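Local structure of CT253 (Chlamydia trachomatis serovar L2, 6UXC) at residues Leu89-Gln103 and Ser115-His127. The protein is a putative lipoprotein of unknown function, whose sequence carries a lipoprotein signal and belongs to an uncharacterised family. Residues are numbered along the deposited sequence; the frame is centred on the assembly and turned at random.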
loop_
_atom_site.group_PDB
_atom_site.type_symbol
_atom_site.label_atom_id
_atom_site.label_comp_id
_atom_site.label_asym_id
_atom_site.label_seq_id
_atom_site.Cartn_x
_atom_site.Cartn_y
_atom_site.Cartn_z
ATOM N N LEU A 89 -16.842 4.775 -1.488
ATOM C CA LEU A 89 -15.736 4.543 -2.410
ATOM C C LEU A 89 -16.168 4.544 -3.863
ATOM O O LEU A 89 -15.318 4.515 -4.757
ATOM C CB LEU A 89 -15.057 3.236 -2.055
ATOM C CG LEU A 89 -14.454 3.435 -0.649
ATOM C CD1 LEU A 89 -14.427 2.189 0.129
ATOM C CD2 LEU A 89 -13.081 4.116 -0.713
ATOM N N LEU A 90 -17.461 4.605 -4.135
ATOM C CA LEU A 90 -17.880 4.846 -5.488
ATOM C C LEU A 90 -17.401 6.242 -5.871
ATOM O O LEU A 90 -17.320 7.120 -4.995
ATOM C CB LEU A 90 -19.384 4.763 -5.587
ATOM C CG LEU A 90 -19.962 3.388 -5.196
ATOM C CD1 LEU A 90 -21.484 3.424 -5.205
ATOM C CD2 LEU A 90 -19.451 2.286 -6.144
ATOM N N PRO A 91 -17.072 6.476 -7.153
ATOM C CA PRO A 91 -17.319 5.617 -8.323
ATOM C C PRO A 91 -16.209 4.643 -8.678
ATOM O O PRO A 91 -16.154 4.165 -9.825
ATOM C CB PRO A 91 -17.469 6.638 -9.451
ATOM C CG PRO A 91 -16.458 7.699 -9.051
ATOM C CD PRO A 91 -16.584 7.814 -7.555
ATOM N N ALA A 92 -15.340 4.347 -7.722
ATOM C CA ALA A 92 -14.373 3.295 -7.976
ATOM C C ALA A 92 -15.087 1.967 -8.228
ATOM O O ALA A 92 -16.177 1.689 -7.694
ATOM C CB ALA A 92 -13.414 3.151 -6.813
ATOM N N GLU A 93 -14.456 1.153 -9.064
ATOM C CA GLU A 93 -14.843 -0.237 -9.291
ATOM C C GLU A 93 -14.113 -1.188 -8.357
ATOM O O GLU A 93 -14.641 -2.260 -8.015
ATOM C CB GLU A 93 -14.552 -0.617 -10.745
ATOM C CG GLU A 93 -15.281 0.222 -11.767
ATOM C CD GLU A 93 -14.724 0.061 -13.179
ATOM O OE1 GLU A 93 -13.485 -0.068 -13.388
ATOM O OE2 GLU A 93 -15.549 0.069 -14.093
ATOM N N PHE A 94 -12.891 -0.823 -7.950
ATOM C CA PHE A 94 -12.019 -1.645 -7.137
ATOM C C PHE A 94 -11.418 -0.800 -6.033
ATOM O O PHE A 94 -11.159 0.386 -6.221
ATOM C CB PHE A 94 -10.885 -2.261 -7.962
ATOM C CG PHE A 94 -11.378 -3.053 -9.145
ATOM C CD1 PHE A 94 -11.709 -4.387 -8.996
ATOM C CD2 PHE A 94 -11.526 -2.466 -10.384
ATOM C CE1 PHE A 94 -12.165 -5.129 -10.085
ATOM C CE2 PHE A 94 -11.996 -3.195 -11.467
ATOM C CZ PHE A 94 -12.314 -4.531 -11.307
ATOM N N VAL A 95 -11.248 -1.430 -4.882
ATOM C CA VAL A 95 -10.678 -0.806 -3.702
ATOM C C VAL A 95 -9.373 -1.512 -3.397
ATOM O O VAL A 95 -9.340 -2.748 -3.251
ATOM C CB VAL A 95 -11.635 -0.911 -2.504
ATOM C CG1 VAL A 95 -11.000 -0.299 -1.227
ATOM C CG2 VAL A 95 -12.936 -0.263 -2.817
ATOM N N VAL A 96 -8.311 -0.721 -3.284
ATOM C CA VAL A 96 -6.986 -1.210 -2.935
ATOM C C VAL A 96 -6.745 -0.971 -1.449
ATOM O O VAL A 96 -6.793 0.175 -0.981
ATOM C CB VAL A 96 -5.908 -0.512 -3.769
ATOM C CG1 VAL A 96 -4.545 -1.017 -3.337
ATOM C CG2 VAL A 96 -6.125 -0.760 -5.214
ATOM N N ALA A 97 -6.509 -2.058 -0.709
ATOM C CA ALA A 97 -6.357 -2.032 0.742
ATOM C C ALA A 97 -5.030 -2.698 1.087
ATOM O O ALA A 97 -4.930 -3.926 1.114
ATOM C CB ALA A 97 -7.536 -2.746 1.420
ATOM N N ALA A 98 -4.013 -1.883 1.357
ATOM C CA ALA A 98 -2.679 -2.384 1.677
ATOM C C ALA A 98 -2.388 -2.142 3.151
ATOM O O ALA A 98 -2.562 -1.019 3.649
ATOM C CB ALA A 98 -1.625 -1.701 0.815
ATOM N N GLU A 99 -1.946 -3.190 3.843
ATOM C CA GLU A 99 -1.590 -3.137 5.252
ATOM C C GLU A 99 -0.118 -3.475 5.436
ATOM O O GLU A 99 0.338 -4.525 4.977
ATOM C CB GLU A 99 -2.405 -4.151 6.071
ATOM C CG GLU A 99 -2.046 -4.152 7.540
ATOM C CD GLU A 99 -2.897 -5.068 8.397
ATOM O OE1 GLU A 99 -3.801 -5.764 7.873
ATOM O OE2 GLU A 99 -2.654 -5.078 9.621
ATOM N N ILE A 100 0.616 -2.590 6.102
ATOM C CA ILE A 100 1.972 -2.916 6.529
ATOM C C ILE A 100 1.871 -3.881 7.695
ATOM O O ILE A 100 1.350 -3.525 8.758
ATOM C CB ILE A 100 2.746 -1.667 6.942
ATOM C CG1 ILE A 100 2.914 -0.676 5.787
ATOM C CG2 ILE A 100 4.152 -2.051 7.465
ATOM C CD1 ILE A 100 3.430 0.685 6.276
ATOM N N LEU A 101 2.389 -5.090 7.515
ATOM C CA LEU A 101 2.353 -6.026 8.631
ATOM C C LEU A 101 3.524 -5.790 9.586
ATOM O O LEU A 101 3.372 -5.896 10.819
ATOM C CB LEU A 101 2.346 -7.465 8.107
ATOM C CG LEU A 101 1.189 -7.861 7.188
ATOM C CD1 LEU A 101 1.369 -9.307 6.736
ATOM C CD2 LEU A 101 -0.160 -7.684 7.864
ATOM N N GLU A 102 4.700 -5.490 9.040
ATOM C CA GLU A 102 5.863 -5.197 9.855
ATOM C C GLU A 102 6.942 -4.576 8.987
ATOM O O GLU A 102 6.982 -4.776 7.773
ATOM C CB GLU A 102 6.398 -6.465 10.542
ATOM C CG GLU A 102 7.249 -7.342 9.640
ATOM C CD GLU A 102 7.775 -8.598 10.327
ATOM O OE1 GLU A 102 7.637 -8.736 11.559
ATOM O OE2 GLU A 102 8.334 -9.453 9.616
ATOM N N GLN A 103 7.783 -3.787 9.626
ATOM C CA GLN A 103 9.091 -3.447 9.089
ATOM C C GLN A 103 10.086 -3.690 10.206
ATOM O O GLN A 103 9.913 -3.168 11.312
ATOM C CB GLN A 103 9.158 -1.993 8.598
ATOM C CG GLN A 103 10.579 -1.590 8.249
ATOM C CD GLN A 103 10.648 -0.350 7.369
ATOM O OE1 GLN A 103 10.343 -0.407 6.169
ATOM N NE2 GLN A 103 11.078 0.755 7.945
ATOM N N SER A 115 13.691 -5.286 6.423
ATOM C CA SER A 115 12.667 -5.905 5.601
ATOM C C SER A 115 11.310 -5.355 5.986
ATOM O O SER A 115 11.105 -4.866 7.101
ATOM C CB SER A 115 12.659 -7.433 5.764
ATOM O OG SER A 115 12.330 -7.770 7.099
ATOM N N ALA A 116 10.368 -5.480 5.053
ATOM C CA ALA A 116 8.991 -5.095 5.286
ATOM C C ALA A 116 8.068 -6.082 4.591
ATOM O O ALA A 116 8.427 -6.701 3.585
ATOM C CB ALA A 116 8.684 -3.677 4.802
ATOM N N SER A 117 6.886 -6.232 5.154
ATOM C CA SER A 117 5.901 -7.195 4.691
ATOM C C SER A 117 4.570 -6.474 4.609
ATOM O O SER A 117 4.180 -5.796 5.564
ATOM C CB SER A 117 5.820 -8.390 5.651
ATOM O OG SER A 117 4.866 -9.338 5.236
ATOM N N VAL A 118 3.868 -6.623 3.484
ATOM C CA VAL A 118 2.607 -5.916 3.254
ATOM C C VAL A 118 1.543 -6.902 2.785
ATOM O O VAL A 118 1.766 -7.644 1.818
ATOM C CB VAL A 118 2.766 -4.795 2.211
ATOM C CG1 VAL A 118 1.397 -4.200 1.845
ATOM C CG2 VAL A 118 3.722 -3.743 2.723
ATOM N N ARG A 119 0.376 -6.891 3.446
ATOM C CA ARG A 119 -0.776 -7.628 2.940
ATOM C C ARG A 119 -1.567 -6.725 1.995
ATOM O O ARG A 119 -2.076 -5.669 2.398
ATOM C CB ARG A 119 -1.695 -8.167 4.034
ATOM C CG ARG A 119 -2.824 -8.995 3.423
ATOM C CD ARG A 119 -3.785 -9.542 4.456
ATOM N NE ARG A 119 -3.128 -10.425 5.388
ATOM C CZ ARG A 119 -2.948 -10.177 6.680
ATOM N NH1 ARG A 119 -3.381 -9.059 7.245
ATOM N NH2 ARG A 119 -2.323 -11.074 7.414
ATOM N N VAL A 120 -1.628 -7.125 0.733
ATOM C CA VAL A 120 -2.369 -6.405 -0.290
ATOM C C VAL A 120 -3.690 -7.119 -0.507
ATOM O O VAL A 120 -3.715 -8.335 -0.721
ATOM C CB VAL A 120 -1.575 -6.319 -1.604
ATOM C CG1 VAL A 120 -2.361 -5.534 -2.639
ATOM C CG2 VAL A 120 -0.200 -5.664 -1.382
ATOM N N ARG A 121 -4.782 -6.360 -0.465
ATOM C CA ARG A 121 -6.103 -6.813 -0.834
ATOM C C ARG A 121 -6.668 -5.920 -1.926
ATOM O O ARG A 121 -6.451 -4.709 -1.924
ATOM C CB ARG A 121 -7.042 -6.792 0.357
ATOM C CG ARG A 121 -6.780 -7.873 1.335
ATOM C CD ARG A 121 -7.577 -7.656 2.574
ATOM N NE ARG A 121 -7.595 -8.847 3.407
ATOM C CZ ARG A 121 -8.347 -8.976 4.489
ATOM N NH1 ARG A 121 -9.096 -7.958 4.890
ATOM N NH2 ARG A 121 -8.357 -10.126 5.151
ATOM N N VAL A 122 -7.414 -6.519 -2.848
ATOM C CA VAL A 122 -8.231 -5.754 -3.785
ATOM C C VAL A 122 -9.652 -6.272 -3.674
ATOM O O VAL A 122 -9.879 -7.484 -3.711
ATOM C CB VAL A 122 -7.731 -5.880 -5.234
ATOM C CG1 VAL A 122 -8.621 -5.055 -6.148
ATOM C CG2 VAL A 122 -6.308 -5.424 -5.332
ATOM N N PHE A 123 -10.595 -5.353 -3.570
ATOM C CA PHE A 123 -12.012 -5.674 -3.503
ATOM C C PHE A 123 -12.694 -5.144 -4.751
ATOM O O PHE A 123 -12.378 -4.042 -5.204
ATOM C CB PHE A 123 -12.684 -5.036 -2.302
ATOM C CG PHE A 123 -12.230 -5.574 -0.959
ATOM C CD1 PHE A 123 -11.010 -5.210 -0.420
ATOM C CD2 PHE A 123 -13.036 -6.472 -0.268
ATOM C CE1 PHE A 123 -10.616 -5.716 0.811
ATOM C CE2 PHE A 123 -12.657 -6.963 0.945
ATOM C CZ PHE A 123 -11.443 -6.587 1.489
ATOM N N ASP A 124 -13.651 -5.907 -5.269
ATOM C CA ASP A 124 -14.510 -5.492 -6.371
ATOM C C ASP A 124 -15.787 -4.938 -5.763
ATOM O O ASP A 124 -16.479 -5.662 -5.048
ATOM C CB ASP A 124 -14.825 -6.691 -7.261
ATOM C CG ASP A 124 -15.539 -6.330 -8.536
ATOM O OD1 ASP A 124 -16.089 -5.214 -8.681
ATOM O OD2 ASP A 124 -15.568 -7.233 -9.418
ATOM N N ILE A 125 -16.099 -3.670 -6.024
ATOM C CA ILE A 125 -17.311 -3.086 -5.458
ATOM C C ILE A 125 -18.329 -2.720 -6.544
ATOM O O ILE A 125 -19.244 -1.913 -6.315
ATOM C CB ILE A 125 -16.982 -1.900 -4.526
ATOM C CG1 ILE A 125 -16.293 -0.759 -5.267
ATOM C CG2 ILE A 125 -16.099 -2.363 -3.343
ATOM C CD1 ILE A 125 -16.260 0.530 -4.478
ATOM N N ARG A 126 -18.229 -3.344 -7.720
ATOM C CA ARG A 126 -19.237 -3.161 -8.741
ATOM C C ARG A 126 -20.516 -3.920 -8.403
ATOM O O ARG A 126 -20.535 -4.846 -7.587
ATOM C CB ARG A 126 -18.693 -3.634 -10.088
ATOM C CG ARG A 126 -17.491 -2.791 -10.521
ATOM C CD ARG A 126 -16.922 -3.299 -11.846
ATOM N NE ARG A 126 -16.225 -4.544 -11.599
ATOM C CZ ARG A 126 -15.610 -5.271 -12.518
ATOM N NH1 ARG A 126 -15.613 -4.899 -13.792
ATOM N NH2 ARG A 126 -14.997 -6.384 -12.150
ATOM N N HIS A 127 -21.598 -3.512 -9.067
ATOM C CA HIS A 127 -22.855 -4.269 -9.095
ATOM C C HIS A 127 -23.484 -4.403 -7.713
ATOM O O HIS A 127 -24.153 -5.403 -7.420
ATOM C CB HIS A 127 -22.628 -5.633 -9.732
ATOM C CG HIS A 127 -21.981 -5.535 -11.071
ATOM N ND1 HIS A 127 -20.804 -6.177 -11.385
ATOM C CD2 HIS A 127 -22.323 -4.814 -12.165
ATOM C CE1 HIS A 127 -20.460 -5.874 -12.624
ATOM N NE2 HIS A 127 -21.363 -5.047 -13.118
HETATM O O HOH W 1 -4.650 -5.729 3.217
HETATM O O HOH W 2 -5.078 -6.701 5.730
HETATM O O HOH W 3 9.557 -8.109 7.207
#
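V95 and F123 face each other as a hydrogen-bonded pair of antiparallel strands 94-103 and 115-124, V95 N to F123 O being 2.9 Å and the return bond equal in length. The buried apolar part at this end is I125 against L89 and V95. I125, with CG1 wedged between its backbone N and carbonyl carbon (chi1 62°), sets CD1 next to A92 O and 3.8 Å from both L89 CB and V95 CG2, crossing V95 at about a right angle. I125 N anchors the residue on E93 O. Beside it the F94 ring tip lies over one face of the R126 guanidinium, CZ 3.4 Å from NH2, with the planes 51° apart. Partly exposed D124 fixes that guanidinium, itself on a partly exposed residue: NE and NH2 grip the carboxylate side-on, while R126 N reaches OD1 from the opposite face, closing an Asx turn.

The looser, solvent side is the face carrying R119, L101, S117 and E102. R119 NH1 makes a long salt bridge to E99 OE1 (3.4 Å), and water 2 donates to E99 OE1 and accepts from R119 NH1; E99 OE2 pairs with R29. L101 lays CD2 over a face of the R119 guanidinium, and water 3 joins E102 OE2 to S115 OG. Here S117 faces both L101 and E102, its O accepting from L101 N and its N donating to E102 O, a classic beta bulge. The other face stays packed, with V96, Q103 and A116 against helix 165-184, and strand 19-28 flanks 94-103 on the side away from 115-124. The arrangement is a bulged beta hairpin within a mixed five-stranded sheet, one face of which is covered by helix 165-184.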